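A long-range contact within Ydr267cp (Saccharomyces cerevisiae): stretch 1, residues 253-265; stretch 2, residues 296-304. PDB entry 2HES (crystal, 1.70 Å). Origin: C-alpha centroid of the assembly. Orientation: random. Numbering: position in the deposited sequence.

Stretch 1 (253-265) VYNVAWGFNGLIA
Stretch 2, residues 296-304: YEINVVKWL

What fills the apolar centre? Trp-303 (chi1 -71°, chi2 104°) lies against the hairpin of stretch 1, its CD1 3.7 Å from Ala-257 CB and its CZ2 3.7 Å from Leu-263 CB and 3.8 Å from Ala-265 CB. Val-301 (p) extends this patch, CG1 4.2 Å from Ala-257 CB and CG2 4.1 Å from Ala-265 CB.

How is the indole fixed? Trp-303 NE1 donates to Ala-257 O (3.0 Å), at the ring edge, while Gly-259 CA sits over the face, 3.8 Å from the centroid of the Trp-303 five-membered ring. Gly-259 opens a type I turn to Gly-262; Asn-261 (p) accepts from Leu-263 N at OD1 (2.9 Å), and its ND2 lies 3.6 Å from Trp-303 CZ3, over the same face.

How do the backbones run? Strands 253-258 and 298-303 run parallel, their N-to-C directions 3° apart and their axes 5.4 Å apart at the closest, with Asn-255 CA 5.3 Å from Val-300 CA. No direct backbone hydrogen bond joins them; instead Val-301 N donates to Asn-255 OD1 (3.0 Å, chi1 -141°).

What closes the polar edge? Tyr-254 (m) donates from OH to Glu-297 OE1 (m, 3.0 Å). One water bridges Tyr-254 O and Asn-299 O; another donates to Asn-255 OD1 and accepts from Lys-302 NZ.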

# COMPACT_ATOMS: atom_id res chain seq x y z
N VAL A 253 -10.52 -7.27 -5.91
CA VAL A 253 -10.27 -6.65 -4.61
C VAL A 253 -9.01 -5.80 -4.79
O VAL A 253 -7.90 -6.34 -4.93
CB VAL A 253 -10.02 -7.69 -3.51
CG1 VAL A 253 -9.77 -6.97 -2.20
CG2 VAL A 253 -11.26 -8.57 -3.33
N TYR A 254 -9.17 -4.48 -4.88
CA TYR A 254 -8.06 -3.65 -5.28
C TYR A 254 -7.13 -3.23 -4.13
O TYR A 254 -6.03 -2.79 -4.40
CB TYR A 254 -8.58 -2.35 -5.91
CG TYR A 254 -9.11 -2.47 -7.34
CD1 TYR A 254 -8.51 -3.32 -8.27
CD2 TYR A 254 -10.16 -1.65 -7.77
CE1 TYR A 254 -9.02 -3.41 -9.60
CE2 TYR A 254 -10.63 -1.73 -9.09
CZ TYR A 254 -10.05 -2.57 -9.99
OH TYR A 254 -10.57 -2.60 -11.31
N ASN A 255 -7.60 -3.29 -2.91
CA ASN A 255 -6.73 -2.89 -1.77
C ASN A 255 -7.14 -3.55 -0.44
O ASN A 255 -8.32 -3.74 -0.14
CB ASN A 255 -6.75 -1.33 -1.68
CG ASN A 255 -5.38 -0.72 -1.34
OD1 ASN A 255 -5.28 0.05 -0.41
ND2 ASN A 255 -4.35 -1.03 -2.12
N VAL A 256 -6.14 -3.92 0.35
CA VAL A 256 -6.37 -4.37 1.70
C VAL A 256 -5.46 -3.64 2.66
O VAL A 256 -4.35 -3.20 2.27
CB VAL A 256 -6.13 -5.92 1.85
CG1 VAL A 256 -7.10 -6.72 1.01
CG2 VAL A 256 -4.70 -6.27 1.41
N ALA A 257 -5.89 -3.58 3.91
CA ALA A 257 -5.14 -2.89 4.99
C ALA A 257 -5.39 -3.58 6.31
O ALA A 257 -6.55 -3.88 6.67
CB ALA A 257 -5.58 -1.42 5.08
N TRP A 258 -4.30 -3.87 7.02
CA TRP A 258 -4.39 -4.61 8.24
C TRP A 258 -3.98 -3.66 9.34
O TRP A 258 -2.81 -3.23 9.41
CB TRP A 258 -3.50 -5.85 8.21
CG TRP A 258 -3.94 -6.96 9.18
CD1 TRP A 258 -4.65 -6.80 10.36
CD2 TRP A 258 -3.59 -8.34 9.11
NE1 TRP A 258 -4.82 -8.03 10.97
CE2 TRP A 258 -4.17 -8.99 10.23
CE3 TRP A 258 -2.89 -9.12 8.17
CZ2 TRP A 258 -4.09 -10.38 10.45
CZ3 TRP A 258 -2.78 -10.51 8.39
CH2 TRP A 258 -3.39 -11.12 9.52
N GLY A 259 -4.95 -3.30 10.17
CA GLY A 259 -4.67 -2.28 11.18
C GLY A 259 -3.96 -2.80 12.42
O GLY A 259 -3.93 -4.02 12.67
N PHE A 260 -3.40 -1.87 13.21
CA PHE A 260 -2.84 -2.22 14.52
C PHE A 260 -3.93 -2.69 15.49
O PHE A 260 -3.64 -3.31 16.50
CB PHE A 260 -2.00 -1.08 15.14
CG PHE A 260 -0.74 -0.80 14.37
CD1 PHE A 260 0.44 -1.41 14.75
CD2 PHE A 260 -0.76 0.04 13.25
CE1 PHE A 260 1.65 -1.17 14.02
CE2 PHE A 260 0.41 0.30 12.51
CZ PHE A 260 1.62 -0.30 12.90
N ASN A 261 -5.17 -2.40 15.16
CA ASN A 261 -6.32 -2.91 15.91
C ASN A 261 -6.65 -4.40 15.62
O ASN A 261 -7.59 -4.98 16.18
CB ASN A 261 -7.51 -2.00 15.65
CG ASN A 261 -7.89 -1.93 14.16
OD1 ASN A 261 -7.39 -2.69 13.34
ND2 ASN A 261 -8.76 -1.00 13.83
N GLY A 262 -5.87 -5.01 14.74
CA GLY A 262 -6.08 -6.41 14.41
C GLY A 262 -7.05 -6.63 13.27
O GLY A 262 -7.24 -7.77 12.82
N LEU A 263 -7.70 -5.56 12.80
CA LEU A 263 -8.80 -5.71 11.84
C LEU A 263 -8.29 -5.55 10.42
O LEU A 263 -7.46 -4.66 10.16
CB LEU A 263 -9.90 -4.65 12.07
CG LEU A 263 -10.64 -4.60 13.42
CD1 LEU A 263 -11.68 -3.50 13.40
CD2 LEU A 263 -11.25 -5.96 13.81
N ILE A 264 -8.84 -6.32 9.49
CA ILE A 264 -8.50 -6.18 8.08
C ILE A 264 -9.64 -5.36 7.42
O ILE A 264 -10.81 -5.59 7.72
CB ILE A 264 -8.37 -7.56 7.35
CG1 ILE A 264 -7.14 -8.31 7.88
CG2 ILE A 264 -8.26 -7.40 5.81
CD1 ILE A 264 -7.04 -9.73 7.33
N ALA A 265 -9.27 -4.44 6.55
CA ALA A 265 -10.22 -3.77 5.64
C ALA A 265 -9.93 -4.12 4.19
O ALA A 265 -8.76 -4.25 3.78
CB ALA A 265 -10.12 -2.24 5.85
N TYR A 296 -18.76 4.38 -8.27
CA TYR A 296 -17.34 4.32 -8.61
C TYR A 296 -16.50 3.22 -7.94
O TYR A 296 -16.70 2.85 -6.78
CB TYR A 296 -16.68 5.70 -8.34
CG TYR A 296 -17.21 6.78 -9.27
CD1 TYR A 296 -16.62 6.98 -10.53
CD2 TYR A 296 -18.28 7.58 -8.91
CE1 TYR A 296 -17.10 7.97 -11.40
CE2 TYR A 296 -18.78 8.57 -9.78
CZ TYR A 296 -18.18 8.75 -11.01
OH TYR A 296 -18.64 9.72 -11.88
N GLU A 297 -15.53 2.71 -8.71
CA GLU A 297 -14.58 1.70 -8.21
C GLU A 297 -13.77 2.34 -7.08
O GLU A 297 -13.51 3.56 -7.13
CB GLU A 297 -13.67 1.22 -9.34
CG GLU A 297 -14.42 0.31 -10.37
CD GLU A 297 -13.54 -0.34 -11.43
OE1 GLU A 297 -12.30 -0.18 -11.41
OE2 GLU A 297 -14.08 -1.02 -12.32
N ILE A 298 -13.43 1.56 -6.06
CA ILE A 298 -12.63 2.08 -4.95
C ILE A 298 -11.24 1.44 -5.06
O ILE A 298 -11.13 0.20 -5.18
CB ILE A 298 -13.24 1.77 -3.57
CG1 ILE A 298 -14.72 2.17 -3.47
CG2 ILE A 298 -12.40 2.41 -2.45
CD1 ILE A 298 -15.36 1.81 -2.15
N ASN A 299 -10.17 2.25 -4.97
CA ASN A 299 -8.84 1.75 -5.33
C ASN A 299 -7.93 1.55 -4.14
O ASN A 299 -6.92 0.81 -4.23
CB ASN A 299 -8.15 2.76 -6.26
CG ASN A 299 -8.90 2.93 -7.56
OD1 ASN A 299 -9.12 1.96 -8.29
ND2 ASN A 299 -9.29 4.16 -7.85
N VAL A 300 -8.23 2.25 -3.06
CA VAL A 300 -7.30 2.36 -1.91
C VAL A 300 -8.01 2.53 -0.59
O VAL A 300 -9.06 3.19 -0.52
CB VAL A 300 -6.15 3.43 -2.14
CG1 VAL A 300 -6.70 4.84 -2.35
CG2 VAL A 300 -5.19 3.43 -1.00
N VAL A 301 -7.46 1.90 0.46
CA VAL A 301 -7.99 2.00 1.80
C VAL A 301 -6.86 2.01 2.81
O VAL A 301 -5.90 1.27 2.66
CB VAL A 301 -8.98 0.82 2.12
CG1 VAL A 301 -8.27 -0.55 2.04
CG2 VAL A 301 -9.66 1.03 3.47
N LYS A 302 -6.99 2.85 3.85
CA LYS A 302 -6.01 2.92 4.94
C LYS A 302 -6.69 3.10 6.29
O LYS A 302 -7.70 3.77 6.38
CB LYS A 302 -5.05 4.10 4.70
CG LYS A 302 -4.05 3.94 3.55
CD LYS A 302 -3.07 2.79 3.82
CE LYS A 302 -1.70 3.05 3.23
NZ LYS A 302 -1.63 3.35 1.79
N TRP A 303 -6.08 2.57 7.34
CA TRP A 303 -6.52 2.75 8.72
C TRP A 303 -5.72 3.92 9.25
O TRP A 303 -4.48 3.91 9.14
CB TRP A 303 -6.12 1.56 9.56
CG TRP A 303 -6.88 0.32 9.31
CD1 TRP A 303 -6.45 -0.78 8.63
CD2 TRP A 303 -8.19 0.01 9.79
NE1 TRP A 303 -7.41 -1.76 8.64
CE2 TRP A 303 -8.50 -1.30 9.34
CE3 TRP A 303 -9.14 0.70 10.55
CZ2 TRP A 303 -9.71 -1.92 9.62
CZ3 TRP A 303 -10.34 0.09 10.83
CH2 TRP A 303 -10.62 -1.22 10.37
N LEU A 304 -6.41 4.90 9.84
CA LEU A 304 -5.74 6.15 10.24
C LEU A 304 -5.58 6.25 11.75
O LEU A 304 -6.41 5.73 12.51
CB LEU A 304 -6.49 7.37 9.68
CG LEU A 304 -6.11 7.96 8.30
CD1 LEU A 304 -5.66 6.93 7.22
CD2 LEU A 304 -7.21 8.86 7.74
O HOH W 1 -5.10 -0.11 -5.83
O HOH W 2 -3.34 1.22 0.93